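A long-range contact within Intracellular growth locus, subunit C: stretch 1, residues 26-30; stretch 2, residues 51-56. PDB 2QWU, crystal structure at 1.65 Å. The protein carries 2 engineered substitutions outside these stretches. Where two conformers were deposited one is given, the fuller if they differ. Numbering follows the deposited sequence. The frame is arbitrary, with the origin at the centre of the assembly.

Stretch 1 26-30: ACIGS
Stretch 2, residues 51-56: NIVAID

Two irregular segments of one chain, neither a helix nor a strand, meet in a small, largely apolar contact pinned by a single backbone hydrogen bond, with 240 Å² buried over both sides. The register centres on Cys27 and Ala54, whose CA atoms lie 5.0 Å apart. Ile55 N donates to Cys27 O at 2.7 Å, nearly straight at 167°, and the same carbonyl receives a CA-H...O contact from Ala54 CA at 3.2 Å. Cys27 (phi/psi -66/-14) turns this oxygen toward extended Ala54 (-83/145) and Ile55 (-109/117); Ile28 (-123/168) is extended as well. Within stretch 2, a weak bond from Ala54 N to Ile52 O (3.0 Å) spans Val53 (-85/80). Small side chains suit the close backbones: Cys27 CB lies 4.2 Å from Ala54 CB, while Cys27 SG, chi1 p, reaches 4.4 Å from Ile52 CG2. Ile52 (m, t) points toward stretch 1, and its CG2 also meets Ile28 CG2 at 4.2 Å. Ile28 (p, t) sets its CG2 3.7 Å from Val53 O, although the end of its side chain leads away. Buried Ile55 (m, m) points toward stretch 1, its CG1 4.2 Å from Ile28 CA and 3.9 Å from Gly29 O. Gly29, at 89/177, suits a backbone where a CB would jam against the preceding carbonyl oxygen.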

# COMPACT_ATOMS: atom_id res chain seq x y z
N ALA A 26 -10.87 -5.27 -1.61
CA ALA A 26 -10.97 -4.91 -3.02
C ALA A 26 -10.01 -5.73 -3.90
O ALA A 26 -10.30 -5.93 -5.09
CB ALA A 26 -10.68 -3.42 -3.21
N CYS A 27 -8.90 -6.20 -3.32
CA CYS A 27 -7.88 -6.97 -4.06
C CYS A 27 -8.38 -8.34 -4.54
O CYS A 27 -7.71 -8.99 -5.36
CB CYS A 27 -6.59 -7.13 -3.19
SG CYS A 27 -6.79 -8.05 -1.65
N ILE A 28 -9.51 -8.82 -4.02
CA ILE A 28 -10.03 -10.08 -4.47
C ILE A 28 -11.45 -9.93 -4.98
O ILE A 28 -12.11 -8.90 -4.83
CB ILE A 28 -9.98 -11.18 -3.36
CG1 ILE A 28 -10.91 -10.80 -2.18
CG2 ILE A 28 -8.53 -11.41 -2.97
CD1 ILE A 28 -11.10 -11.91 -1.08
N GLY A 29 -11.93 -10.96 -5.65
CA GLY A 29 -13.30 -10.87 -6.15
C GLY A 29 -13.44 -10.26 -7.54
O GLY A 29 -12.45 -9.81 -8.15
N SER A 30 -14.68 -10.24 -8.02
CA SER A 30 -15.08 -9.75 -9.36
C SER A 30 -15.88 -8.47 -9.19
O SER A 30 -17.05 -8.56 -8.83
CB SER A 30 -16.02 -10.75 -10.07
OG SER A 30 -15.29 -11.90 -10.45
N ASN A 51 1.05 -14.87 -0.94
CA ASN A 51 0.02 -15.89 -0.81
C ASN A 51 -1.41 -15.42 -1.04
O ASN A 51 -2.37 -16.13 -0.71
CB ASN A 51 0.13 -16.49 0.61
CG ASN A 51 -0.10 -15.46 1.69
OD1 ASN A 51 -0.31 -14.30 1.39
ND2 ASN A 51 -0.01 -15.86 2.95
N ILE A 52 -1.57 -14.23 -1.60
CA ILE A 52 -2.91 -13.76 -1.86
C ILE A 52 -3.14 -13.80 -3.34
O ILE A 52 -2.30 -13.30 -4.11
CB ILE A 52 -3.11 -12.29 -1.36
CG1 ILE A 52 -2.91 -12.23 0.16
CG2 ILE A 52 -4.47 -11.78 -1.85
CD1 ILE A 52 -2.79 -10.77 0.68
N VAL A 53 -4.25 -14.42 -3.74
CA VAL A 53 -4.59 -14.47 -5.18
C VAL A 53 -5.34 -13.17 -5.50
O VAL A 53 -6.58 -13.14 -5.54
CB VAL A 53 -5.42 -15.73 -5.52
CG1 VAL A 53 -5.65 -15.80 -7.00
CG2 VAL A 53 -4.62 -16.97 -5.05
N ALA A 54 -4.56 -12.10 -5.68
CA ALA A 54 -5.13 -10.76 -5.92
C ALA A 54 -5.48 -10.61 -7.38
O ALA A 54 -4.78 -11.15 -8.31
CB ALA A 54 -4.15 -9.68 -5.48
N ILE A 55 -6.55 -9.88 -7.60
CA ILE A 55 -7.10 -9.72 -8.94
C ILE A 55 -6.88 -8.30 -9.49
O ILE A 55 -7.37 -7.32 -8.90
CB ILE A 55 -8.62 -10.03 -8.90
CG1 ILE A 55 -8.89 -11.41 -8.27
CG2 ILE A 55 -9.21 -9.87 -10.33
CD1 ILE A 55 -8.33 -12.59 -9.10
N ASP A 56 -6.11 -8.19 -10.58
CA ASP A 56 -5.84 -6.89 -11.20
C ASP A 56 -7.16 -6.40 -11.87
O ASP A 56 -8.06 -7.18 -12.18
CB ASP A 56 -4.70 -7.03 -12.25
CG ASP A 56 -3.95 -5.71 -12.50
OD1 ASP A 56 -4.10 -4.75 -11.71
OD2 ASP A 56 -3.16 -5.62 -13.48